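Local coordinates for glucose-resistance amylase regulator (Weissella paramesenteroides ATCC 33313, PDB 4RK6), which probably acts as a LacI-family transcriptional regulator that binds cis-regulatory DNA, its sugar-binding core here holding alpha-D-glucopyranose, at residues 32-37 with 247-252; 65-70 with 88-93. All blocks are in the same frame, centred on the assembly; numbering follows the deposited sequence.

Contact 1 (32-37 with 247-252)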
# COMPACT_ATOMS: atom_id res chain seq x y z
N LEU A 32 -3.33 16.04 -1.97
CA LEU A 32 -3.99 16.60 -3.16
C LEU A 32 -5.49 16.70 -2.95
O LEU A 32 -6.11 17.72 -3.21
CB LEU A 32 -3.77 15.72 -4.37
CG LEU A 32 -2.45 15.84 -5.09
CD1 LEU A 32 -2.46 14.77 -6.16
CD2 LEU A 32 -2.30 17.23 -5.73
N TYR A 33 -6.06 15.61 -2.45
CA TYR A 33 -7.48 15.48 -2.22
C TYR A 33 -8.01 16.51 -1.22
O TYR A 33 -9.04 17.16 -1.47
CB TYR A 33 -7.77 14.08 -1.72
CG TYR A 33 -9.22 13.75 -1.62
CD1 TYR A 33 -9.93 13.30 -2.73
CD2 TYR A 33 -9.89 13.85 -0.40
CE1 TYR A 33 -11.28 12.99 -2.64
CE2 TYR A 33 -11.23 13.53 -0.29
CZ TYR A 33 -11.93 13.10 -1.41
OH TYR A 33 -13.26 12.79 -1.28
N GLU A 34 -7.32 16.66 -0.09
CA GLU A 34 -7.77 17.67 0.87
C GLU A 34 -7.79 19.09 0.30
O GLU A 34 -8.68 19.85 0.62
CB GLU A 34 -7.04 17.59 2.21
CG GLU A 34 -5.53 17.65 2.19
CD GLU A 34 -4.96 17.40 3.58
OE1 GLU A 34 -5.55 17.93 4.54
OE2 GLU A 34 -3.95 16.69 3.71
N THR A 35 -6.84 19.43 -0.57
CA THR A 35 -6.82 20.78 -1.15
C THR A 35 -7.81 20.92 -2.30
O THR A 35 -8.39 21.98 -2.48
CB THR A 35 -5.39 21.21 -1.55
OG1 THR A 35 -4.55 21.15 -0.39
CG2 THR A 35 -5.38 22.64 -2.08
N THR A 36 -8.01 19.86 -3.09
CA THR A 36 -9.02 19.89 -4.16
C THR A 36 -10.42 20.01 -3.57
O THR A 36 -11.25 20.76 -4.08
CB THR A 36 -8.99 18.65 -5.08
OG1 THR A 36 -9.28 17.47 -4.31
CG2 THR A 36 -7.64 18.52 -5.75
N ILE A 37 -10.66 19.25 -2.51
CA ILE A 37 -11.98 19.23 -1.86
C ILE A 37 -12.38 20.64 -1.41
O ILE A 37 -13.49 21.11 -1.69
CB ILE A 37 -12.03 18.21 -0.68
CG1 ILE A 37 -13.25 17.29 -0.81
CG2 ILE A 37 -11.99 18.87 0.70
CD1 ILE A 37 -13.13 16.29 -1.94
N ILE A 247 3.53 17.70 0.31
CA ILE A 247 3.87 17.78 -1.12
C ILE A 247 2.62 17.89 -1.98
O ILE A 247 2.54 18.73 -2.87
CB ILE A 247 4.78 16.60 -1.55
CG1 ILE A 247 6.13 16.72 -0.86
CG2 ILE A 247 4.94 16.55 -3.07
CD1 ILE A 247 6.96 15.43 -0.87
N GLY A 248 1.62 17.05 -1.71
CA GLY A 248 0.36 17.09 -2.45
C GLY A 248 -0.37 18.41 -2.24
O GLY A 248 -0.82 19.04 -3.20
N ARG A 249 -0.51 18.85 -0.99
CA ARG A 249 -1.23 20.11 -0.73
C ARG A 249 -0.58 21.31 -1.44
O ARG A 249 -1.27 22.15 -2.04
CB ARG A 249 -1.29 20.41 0.77
CG ARG A 249 -2.21 19.50 1.56
CD ARG A 249 -2.44 20.04 2.96
NE ARG A 249 -1.25 19.93 3.81
CZ ARG A 249 -0.92 18.84 4.52
NH1 ARG A 249 -1.70 17.76 4.54
NH2 ARG A 249 0.18 18.85 5.24
N ILE A 250 0.74 21.39 -1.37
CA ILE A 250 1.49 22.52 -1.93
C ILE A 250 1.45 22.50 -3.46
O ILE A 250 1.31 23.55 -4.10
CB ILE A 250 2.91 22.55 -1.35
CG1 ILE A 250 2.86 22.84 0.17
CG2 ILE A 250 3.80 23.59 -2.03
CD1 ILE A 250 2.28 24.19 0.56
N ALA A 251 1.55 21.32 -4.06
CA ALA A 251 1.38 21.23 -5.52
C ALA A 251 0.01 21.77 -5.97
O ALA A 251 -0.10 22.55 -6.93
CB ALA A 251 1.57 19.80 -6.01
N MSE A 252 -1.05 21.40 -5.27
CA MSE A 252 -2.38 21.89 -5.62
C MSE A 252 -2.46 23.37 -5.35
O MSE A 252 -3.02 24.13 -6.16
CB MSE A 252 -3.46 21.09 -4.88
CG MSE A 252 -4.87 21.47 -5.30
SE MSE A 252 -5.26 21.23 -7.20
CE MSE A 252 -6.97 22.22 -7.30
O HOH W 1 -3.08 23.92 0.16
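Leu32 and Gly248 bring two helices together with their CA atoms 4.4 Å apart, the shortest such distance between segments 32-37 and 247-252. The helix axes approach to 7.8 Å, a close spacing, and their N-to-C directions differ by 38°. Gly248, whose hydrogen faces the other helix where a side chain would otherwise stand, lets the backbones meet at this point. Beside it, Leu32 CD2 lies 3.4 Å from Gly248 O, and the leucine side chain crosses that of Met252, a selenomethionine, at about a right angle.

Further along, the side chains of Thr35 and Met252 lie alongside each other, running in opposite senses. Met252 CG stands anti to the backbone N (chi1 -175°) and presses on Thr35 CG2 at 3.5 Å, tighter than a usual carbon contact; the chain then bends at chi2, and SE comes to 3.9 Å from Thr36 CG2. Thr35 OG1 turns instead to the aliphatic part of Arg249 and to a water that bonds weakly to Arg249 O.

A salt bridge closes the more exposed side. Arg249 NH1 donates to Glu34 OE2 over 2.6 Å, with the acceptor in the guanidinium plane but approached from above the carboxylate, the two planes being 86° apart. Glu246 pairs with NH2 of the same arginine, so its charge is probably balanced by two carboxylates.

Leu32, Thr36 and Met252 also rest on strand 12-18, which places both helices on one face of the sheet: the layered alpha/beta architecture of a periplasmic-binding-protein-like lobe, as in LacI-family regulators.

Contact 2 (65-70 with 88-93)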
# COMPACT_ATOMS: atom_id res chain seq x y z
N ARG A 65 -11.48 14.88 -20.52
CA ARG A 65 -12.12 15.19 -19.23
C ARG A 65 -11.85 16.65 -18.82
O ARG A 65 -12.23 17.07 -17.73
CB ARG A 65 -11.66 14.20 -18.15
CG ARG A 65 -12.42 12.87 -18.14
CD ARG A 65 -12.32 12.05 -19.43
NE ARG A 65 -13.56 11.34 -19.72
CZ ARG A 65 -13.76 10.56 -20.79
NH1 ARG A 65 -12.80 10.39 -21.70
NH2 ARG A 65 -14.93 9.96 -20.96
N GLN A 66 -11.19 17.40 -19.70
CA GLN A 66 -11.04 18.85 -19.56
C GLN A 66 -10.39 19.23 -18.24
O GLN A 66 -10.81 20.18 -17.56
CB GLN A 66 -12.40 19.56 -19.71
CG GLN A 66 -13.15 19.20 -20.98
CD GLN A 66 -14.55 19.79 -21.01
OE1 GLN A 66 -15.53 19.07 -21.18
NE2 GLN A 66 -14.64 21.10 -20.84
N VAL A 67 -9.33 18.52 -17.89
CA VAL A 67 -8.65 18.80 -16.62
C VAL A 67 -7.97 20.17 -16.70
O VAL A 67 -7.53 20.60 -17.78
CB VAL A 67 -7.66 17.69 -16.22
CG1 VAL A 67 -8.39 16.36 -16.06
CG2 VAL A 67 -6.52 17.57 -17.23
N GLY A 68 -7.94 20.87 -15.58
CA GLY A 68 -7.24 22.15 -15.50
C GLY A 68 -5.75 21.98 -15.24
O GLY A 68 -4.96 22.88 -15.53
N ALA A 69 -5.39 20.84 -14.66
CA ALA A 69 -4.02 20.58 -14.23
C ALA A 69 -3.81 19.11 -14.18
O ALA A 69 -4.75 18.36 -13.95
CB ALA A 69 -3.75 21.19 -12.87
N VAL A 70 -2.55 18.70 -14.35
CA VAL A 70 -2.17 17.30 -14.26
C VAL A 70 -0.97 17.26 -13.37
O VAL A 70 0.01 17.95 -13.61
CB VAL A 70 -1.82 16.70 -15.63
CG1 VAL A 70 -1.29 15.28 -15.47
CG2 VAL A 70 -3.05 16.73 -16.53
N GLU A 88 -2.15 22.45 -24.64
CA GLU A 88 -3.62 22.57 -24.49
C GLU A 88 -4.00 23.53 -23.36
O GLU A 88 -5.16 23.60 -22.96
CB GLU A 88 -4.26 21.19 -24.21
CG GLU A 88 -4.06 20.15 -25.29
CD GLU A 88 -4.89 20.38 -26.53
OE1 GLU A 88 -4.56 19.77 -27.57
OE2 GLU A 88 -5.87 21.15 -26.49
N GLN A 89 -3.02 24.29 -22.86
CA GLN A 89 -3.20 25.25 -21.77
C GLN A 89 -3.62 24.57 -20.44
O GLN A 89 -4.34 25.14 -19.63
CB GLN A 89 -4.18 26.38 -22.17
CG GLN A 89 -3.67 27.28 -23.29
CD GLN A 89 -3.76 26.63 -24.67
OE1 GLN A 89 -4.82 26.16 -25.08
NE2 GLN A 89 -2.63 26.59 -25.39
N ILE A 90 -3.15 23.35 -20.25
CA ILE A 90 -3.32 22.60 -19.00
C ILE A 90 -2.04 22.74 -18.19
O ILE A 90 -0.94 22.60 -18.73
CB ILE A 90 -3.64 21.13 -19.30
CG1 ILE A 90 -4.96 21.04 -20.08
CG2 ILE A 90 -3.67 20.29 -18.03
CD1 ILE A 90 -5.28 19.65 -20.56
N SER A 91 -2.17 23.06 -16.91
CA SER A 91 -1.02 23.16 -16.03
C SER A 91 -0.47 21.79 -15.73
O SER A 91 -1.21 20.83 -15.53
CB SER A 91 -1.40 23.82 -14.71
OG SER A 91 -1.66 25.19 -14.92
N VAL A 92 0.85 21.69 -15.71
CA VAL A 92 1.51 20.43 -15.41
C VAL A 92 2.49 20.72 -14.31
O VAL A 92 3.28 21.65 -14.42
CB VAL A 92 2.24 19.85 -16.64
CG1 VAL A 92 2.89 18.53 -16.29
CG2 VAL A 92 1.28 19.67 -17.80
N ILE A 93 2.41 19.95 -13.23
CA ILE A 93 3.27 20.10 -12.09
C ILE A 93 3.77 18.72 -11.69
O ILE A 93 2.98 17.79 -11.66
CB ILE A 93 2.52 20.78 -10.93
CG1 ILE A 93 2.16 22.21 -11.31
CG2 ILE A 93 3.36 20.75 -9.66
CD1 ILE A 93 1.14 22.86 -10.40
O HOH W 2 -5.66 25.28 -16.56
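Backbone hydrogen bonds tie Gly68 and Val70 to Ser91 and Ile93 in a parallel pairing, with Ala69 opposite Ser91 and Val70 opposite Val92. The shortest of the three runs from Val70 N to Ser91 O at 2.8 Å; in the others Ser91 N donates to Gly68 O and Ile93 N to Val70 O. Val70 thus uses both its N-H and its carbonyl toward the same neighbour, bonding to the residues that flank Val92.

Two of the acceptors are also approached by CA-H groups: Ala69 CA lies 3.1 Å from Ser91 O, and Val92 CA contacts Val70 O. Gly68 O has a further donor in a water at 2.7 Å, so one water links the two segments where the pairing begins, weakly on the Gln89 O side.

Apolar contacts centre on Ile90. Its CG2, anti to the backbone N, meets Val67 CG2 at 4.0 Å and Val70 CG2 at 3.9 Å, while CG1 packs against the carbonyl oxygen of Val67. Ala69 and Ser91 project to one face of the sheet with their CB atoms in contact; Val70 and Val92 project to the other.

Gln89, with positive phi, is the C-prime residue of the Schellman motif that ends helix 79-87, and the chain passes from it through Ile90 into strand 91-95. Strand 69-72, helix 79-87 and strand 91-95 form a classic beta-alpha-beta crossover, whose helix covers the Val70 and Val92 face through Leu85. Among its neighbours, Phe255 of helix 244-257 lies against Ala69 and Ser91, and strand 12-18 flanks strand 69-72 on its other edge, bonding to Gly68 and Ala69.

Overall arrangement
From the N terminus, the chain runs through strand 12-18 into helix 24-39, which supplies the first half of contact 1. It then passes through residues 65-70, helix 79-87 and residues 88-93, so that contact 2 closes a short beta-alpha-beta loop. Only after a long excursion, through strand 104-108 and then the other lobe, does the chain return in helix 244-257 to complete contact 1, within whose loop contact 2 is nested. Their centres lie about 15 Å apart and the two touch directly, with Ile93 CD1 packed 3.7 Å from Ala251 O. A local strand pairing and a distant helix pairing thereby join in one lobe, illustrating how sequence-remote elements build a single domain.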